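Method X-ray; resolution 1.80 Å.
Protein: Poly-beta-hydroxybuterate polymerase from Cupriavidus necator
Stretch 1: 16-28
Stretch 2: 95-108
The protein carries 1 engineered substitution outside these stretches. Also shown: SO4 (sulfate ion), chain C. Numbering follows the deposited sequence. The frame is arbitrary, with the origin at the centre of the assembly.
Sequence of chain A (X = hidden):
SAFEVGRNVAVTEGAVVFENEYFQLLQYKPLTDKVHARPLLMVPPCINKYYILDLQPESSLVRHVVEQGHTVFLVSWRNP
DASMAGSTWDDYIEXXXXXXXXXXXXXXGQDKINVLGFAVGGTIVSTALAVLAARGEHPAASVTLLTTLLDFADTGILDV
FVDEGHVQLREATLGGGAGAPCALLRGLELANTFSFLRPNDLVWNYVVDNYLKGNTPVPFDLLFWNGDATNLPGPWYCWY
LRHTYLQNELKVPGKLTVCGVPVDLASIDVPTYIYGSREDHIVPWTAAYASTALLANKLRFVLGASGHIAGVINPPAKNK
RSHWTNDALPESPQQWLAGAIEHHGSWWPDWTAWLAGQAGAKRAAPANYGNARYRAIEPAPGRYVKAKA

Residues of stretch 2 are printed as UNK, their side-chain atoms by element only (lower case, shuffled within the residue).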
# COMPACT_ATOMS: atom_id res chain seq x y z
N VAL A 16 31.78 -21.54 26.70
CA VAL A 16 32.38 -21.66 25.37
C VAL A 16 33.06 -23.02 25.28
O VAL A 16 33.90 -23.36 26.13
CB VAL A 16 33.40 -20.53 25.12
CG1 VAL A 16 34.14 -20.74 23.78
CG2 VAL A 16 32.75 -19.14 25.18
N VAL A 17 32.72 -23.80 24.26
CA VAL A 17 33.33 -25.11 24.04
C VAL A 17 34.19 -25.16 22.78
O VAL A 17 34.85 -26.19 22.53
CB VAL A 17 32.28 -26.25 24.03
CG1 VAL A 17 31.62 -26.40 25.41
CG2 VAL A 17 31.20 -26.02 22.95
N PHE A 18 34.22 -24.10 22.00
CA PHE A 18 35.01 -24.07 20.77
C PHE A 18 35.12 -22.61 20.34
O PHE A 18 34.19 -21.83 20.54
CB PHE A 18 34.35 -24.90 19.65
CG PHE A 18 35.03 -24.73 18.31
CD1 PHE A 18 36.19 -25.43 18.02
CD2 PHE A 18 34.52 -23.85 17.35
CE1 PHE A 18 36.83 -25.27 16.80
CE2 PHE A 18 35.18 -23.68 16.11
CZ PHE A 18 36.32 -24.40 15.84
N GLU A 19 36.24 -22.27 19.71
CA GLU A 19 36.34 -20.94 19.14
C GLU A 19 37.33 -20.96 17.98
O GLU A 19 38.33 -21.69 18.01
CB GLU A 19 36.76 -19.90 20.19
CG GLU A 19 38.18 -20.05 20.70
CD GLU A 19 38.47 -19.19 21.95
OE1 GLU A 19 37.52 -18.78 22.64
OE2 GLU A 19 39.67 -18.96 22.24
N ASN A 20 37.05 -20.14 16.98
CA ASN A 20 38.04 -19.86 15.94
C ASN A 20 37.96 -18.37 15.63
O ASN A 20 37.40 -17.58 16.40
CB ASN A 20 37.85 -20.78 14.71
CG ASN A 20 36.56 -20.51 13.93
OD1 ASN A 20 35.83 -19.54 14.18
ND2 ASN A 20 36.28 -21.38 12.96
N GLU A 21 38.52 -17.96 14.49
CA GLU A 21 38.57 -16.54 14.18
C GLU A 21 37.18 -15.95 13.98
O GLU A 21 37.00 -14.75 14.18
CB GLU A 21 39.43 -16.29 12.94
CG GLU A 21 40.92 -16.54 13.17
CD GLU A 21 41.49 -15.72 14.31
OE1 GLU A 21 41.19 -14.50 14.37
OE2 GLU A 21 42.22 -16.28 15.16
N TYR A 22 36.21 -16.78 13.63
CA TYR A 22 34.90 -16.30 13.21
C TYR A 22 33.86 -16.34 14.31
O TYR A 22 32.91 -15.56 14.26
CB TYR A 22 34.39 -17.13 12.02
CG TYR A 22 35.25 -16.98 10.79
CD1 TYR A 22 36.39 -17.76 10.61
CD2 TYR A 22 34.92 -16.05 9.81
CE1 TYR A 22 37.19 -17.61 9.48
CE2 TYR A 22 35.72 -15.89 8.67
CZ TYR A 22 36.84 -16.67 8.52
OH TYR A 22 37.62 -16.52 7.39
N PHE A 23 33.98 -17.24 15.29
CA PHE A 23 32.90 -17.38 16.26
C PHE A 23 33.37 -18.20 17.46
O PHE A 23 34.42 -18.84 17.44
CB PHE A 23 31.67 -18.04 15.63
CG PHE A 23 31.80 -19.53 15.47
CD1 PHE A 23 32.65 -20.07 14.52
CD2 PHE A 23 31.04 -20.39 16.26
CE1 PHE A 23 32.76 -21.44 14.37
CE2 PHE A 23 31.14 -21.76 16.11
CZ PHE A 23 31.99 -22.29 15.17
N GLN A 24 32.57 -18.13 18.52
CA GLN A 24 32.64 -19.04 19.66
C GLN A 24 31.38 -19.89 19.70
O GLN A 24 30.27 -19.37 19.50
CB GLN A 24 32.77 -18.27 20.97
CG GLN A 24 34.10 -17.57 21.15
CD GLN A 24 34.20 -16.86 22.47
OE1 GLN A 24 33.32 -16.07 22.84
NE2 GLN A 24 35.28 -17.15 23.21
N LEU A 25 31.53 -21.18 19.96
CA LEU A 25 30.38 -22.05 20.15
C LEU A 25 30.04 -22.09 21.64
O LEU A 25 30.88 -22.51 22.44
CB LEU A 25 30.63 -23.46 19.63
CG LEU A 25 29.36 -24.32 19.61
CD1 LEU A 25 28.37 -23.79 18.58
CD2 LEU A 25 29.71 -25.78 19.31
N LEU A 26 28.85 -21.64 22.00
CA LEU A 26 28.38 -21.77 23.38
C LEU A 26 27.56 -23.05 23.53
O LEU A 26 26.85 -23.46 22.62
CB LEU A 26 27.51 -20.58 23.80
CG LEU A 26 28.05 -19.17 23.54
CD1 LEU A 26 27.15 -18.11 24.22
CD2 LEU A 26 29.46 -19.03 24.00
N GLN A 27 27.67 -23.67 24.71
CA GLN A 27 26.81 -24.77 25.11
C GLN A 27 26.25 -24.43 26.47
O GLN A 27 27.00 -24.07 27.38
CB GLN A 27 27.56 -26.12 25.19
CG GLN A 27 26.65 -27.28 25.62
CD GLN A 27 27.38 -28.61 25.72
OE1 GLN A 27 26.82 -29.61 26.19
NE2 GLN A 27 28.64 -28.62 25.31
N TYR A 28 24.93 -24.50 26.62
CA TYR A 28 24.32 -24.07 27.88
C TYR A 28 24.19 -25.22 28.88
O TYR A 28 24.04 -26.38 28.51
CB TYR A 28 22.95 -23.43 27.60
CG TYR A 28 23.16 -22.12 26.88
CD1 TYR A 28 23.48 -20.96 27.58
CD2 TYR A 28 23.09 -22.06 25.49
CE1 TYR A 28 23.69 -19.76 26.92
CE2 TYR A 28 23.33 -20.85 24.81
CZ TYR A 28 23.61 -19.71 25.54
OH TYR A 28 23.81 -18.52 24.88
N UNK A 95 33.60 -21.55 7.61
CA UNK A 95 34.36 -21.54 8.85
C UNK A 95 33.53 -21.17 10.07
O UNK A 95 34.05 -21.19 11.19
n UNK A 95 37.68 -21.07 5.76
c UNK A 95 37.82 -22.22 6.41
c UNK A 95 36.46 -20.95 7.59
n UNK A 95 37.09 -22.17 7.51
c UNK A 95 35.55 -20.59 8.71
c UNK A 95 36.82 -20.26 6.48
N UNK A 96 32.24 -20.85 9.89
CA UNK A 96 31.39 -20.60 11.04
C UNK A 96 30.13 -21.46 10.99
O UNK A 96 29.91 -22.26 11.90
c UNK A 96 31.03 -19.12 11.13
N UNK A 97 29.31 -21.34 9.95
CA UNK A 97 28.05 -22.08 9.93
C UNK A 97 28.30 -23.58 9.80
O UNK A 97 27.82 -24.37 10.63
c UNK A 97 27.15 -21.59 8.79
N UNK A 98 29.02 -24.00 8.76
CA UNK A 98 29.29 -25.42 8.58
C UNK A 98 30.16 -25.94 9.72
O UNK A 98 29.91 -27.02 10.27
c UNK A 98 29.43 -25.57 4.68
c UNK A 98 30.41 -27.10 7.07
c UNK A 98 29.92 -25.67 7.20
c UNK A 98 28.89 -25.38 6.10
N UNK A 99 31.17 -25.15 10.12
CA UNK A 99 32.02 -25.55 11.24
C UNK A 99 31.21 -25.74 12.52
O UNK A 99 31.43 -26.70 13.26
n UNK A 99 37.93 -27.13 14.00
c UNK A 99 35.01 -26.09 12.02
c UNK A 99 33.12 -24.50 11.45
n UNK A 99 36.03 -28.31 13.48
c UNK A 99 36.74 -27.20 13.40
n UNK A 99 36.30 -26.15 12.71
c UNK A 99 34.21 -24.87 12.46
N UNK A 100 30.26 -24.83 12.80
CA UNK A 100 29.47 -24.96 14.03
C UNK A 100 28.60 -26.20 14.00
O UNK A 100 28.43 -26.87 15.03
c UNK A 100 28.60 -23.72 14.24
N UNK A 101 28.01 -26.50 12.84
CA UNK A 101 27.25 -27.74 12.71
C UNK A 101 28.14 -28.95 13.02
O UNK A 101 27.73 -29.86 13.75
c UNK A 101 26.64 -27.83 11.30
c UNK A 101 25.11 -26.60 9.70
c UNK A 101 26.04 -29.22 11.05
c UNK A 101 25.55 -26.77 11.14
N UNK A 102 29.37 -28.96 12.48
CA UNK A 102 30.26 -30.10 12.67
C UNK A 102 30.64 -30.27 14.14
O UNK A 102 30.66 -31.39 14.66
c UNK A 102 32.56 -31.02 12.01
c UNK A 102 33.88 -30.73 11.30
o UNK A 102 34.59 -31.71 10.97
c UNK A 102 31.51 -29.92 11.81
o UNK A 102 34.22 -29.54 11.07
N UNK A 103 30.95 -29.17 14.82
CA UNK A 103 31.40 -29.27 16.20
C UNK A 103 30.25 -29.64 17.12
O UNK A 103 30.39 -30.51 17.99
c UNK A 103 32.45 -28.03 18.13
c UNK A 103 33.33 -27.69 15.78
c UNK A 103 32.08 -27.96 16.64
N UNK A 104 29.09 -29.00 16.94
CA UNK A 104 27.93 -29.36 17.76
C UNK A 104 27.54 -30.82 17.55
O UNK A 104 27.23 -31.54 18.51
c UNK A 104 26.76 -28.44 17.43
N UNK A 105 27.54 -31.28 16.30
CA UNK A 105 27.21 -32.67 16.01
C UNK A 105 28.23 -33.62 16.64
O UNK A 105 27.87 -34.68 17.15
c UNK A 105 27.13 -32.87 14.50
c UNK A 105 26.54 -34.29 12.55
c UNK A 105 26.72 -34.25 14.06
n UNK A 105 28.57 -36.07 11.77
c UNK A 105 27.31 -36.47 11.71
n UNK A 105 27.02 -37.70 11.30
n UNK A 105 26.33 -35.65 12.07
N UNK A 106 29.51 -33.23 16.61
CA UNK A 106 30.54 -34.07 17.21
C UNK A 106 30.36 -34.19 18.72
O UNK A 106 30.42 -35.29 19.28
c UNK A 106 33.05 -34.42 17.34
o UNK A 106 33.40 -34.42 18.53
c UNK A 106 31.92 -33.50 16.89
o UNK A 106 33.58 -35.14 16.47
N UNK A 107 30.15 -33.06 19.39
CA UNK A 107 29.94 -33.08 20.83
C UNK A 107 28.72 -33.93 21.18
O UNK A 107 28.75 -34.71 22.14
c UNK A 107 29.22 -31.68 22.79
c UNK A 107 31.14 -30.94 21.31
c UNK A 107 31.02 -29.44 21.38
c UNK A 107 29.79 -31.65 21.38
N UNK A 108 27.63 -33.77 20.43
CA UNK A 108 26.40 -34.50 20.74
C UNK A 108 26.56 -36.00 20.57
O UNK A 108 25.83 -36.77 21.21
o UNK A 108 25.33 -34.54 18.55
c UNK A 108 25.25 -34.00 19.87
S SO4 C . 39.25 -24.05 12.65
O1 SO4 C . 39.89 -24.99 11.75
O2 SO4 C . 37.86 -23.82 12.23
O3 SO4 C . 39.98 -22.79 12.66
O4 SO4 C . 39.28 -24.60 14.00

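Position 95 carries one carbon leading to a five-membered ring of three carbons and two nitrogens; its CB lies 3.5 Å from Tyr22 CE1. Such a ring defines histidine. The rings of His95 and Tyr22 are near parallel but slid apart, at 23° with centroids 5.5 Å apart, so they barely overlap. A polar ring suits this exposed place.

Position 96 has a single side-chain carbon, 4.0 Å from Tyr22 CB and 3.9 Å from Phe23 CD1, and is therefore alanine. Its small size lets the backbones come close: the CA atoms of Tyr22 and Ala96 are 6.0 Å apart. Position 97, again one carbon, points away from stretch 1 and is buried elsewhere in the structure: Ala97.

Position 98 shows four carbons forked at the first, one arm two carbons long. This is Ile98, a buried apolar residue out of reach of stretch 1.

At position 99 three carbons and a nitrogen end in a carbon bearing two more nitrogens, and a terminal nitrogen is 3.5 Å from Phe18 CE1. This is the guanidinium of arginine. Arg99 places one face of this flat group over Phe18. At its edge, where the N-H bonds point, NE donates to sulfate O2 at 2.8 Å and NH1 to sulfate O4 at 2.9 Å.

Position 100 has one carbon, 3.7 Å from Phe23 CE2 and 4.3 Å from Leu25 CD1; Ala100 thus fits beneath two large apolar side chains. Position 101 repeats the forked four-carbon pattern and points away into buried surroundings: Ile101. Position 102, three carbons with two oxygens on the third, is Glu102, exposed; Glu102 OE1 forms a salt bridge with Arg99 NH2 at 3.3 Å.

Position 103 is one carbon carrying two others, and one terminal carbon is 3.7 Å from Leu25 CD2; hence valine. That carbon is CG1, while Val103 CG2 sits over a face of the Phe18 ring, 4.1 Å from its centroid. The branch at CB lets a short side chain meet both.

Position 104, a single carbon 4.4 Å from Leu25 CD2, is Ala104, its methyl beside that large side chain. Position 105 has the chain and three nitrogens of another arginine; Arg105 does not reach stretch 1 and bonds elsewhere in the structure. Position 106, two carbons with two oxygens on the second, is Asp106, whose charge suits an exposed place.

Position 107 has four carbons, forked at the first, one arm two carbons long, and a terminal carbon is 3.8 Å from Val17 CG2; so isoleucine. The long arm of Ile107, ending in CD1, makes that reach. Position 108, one carbon and one oxygen, is Ser108, whose hydroxyl can bond back to the helix backbone: OG donates to Arg105 O at 2.9 Å.

The contact is mainly apolar: the helix runs at 26° to strand 23-28, and Phe18, Phe23 and Leu25 pack on Ala96, Ala100, Val103 and Ile107. A polar clasp closes one end. Asn20 ND2 donates to His95 O at 2.9 Å and to sulfate O2 at 3.0 Å, and Arg99 binds the same sulfate, probably an ion from the crystallisation liquor.

Stretch 2 95-108: HAAIRAIEVARDIS
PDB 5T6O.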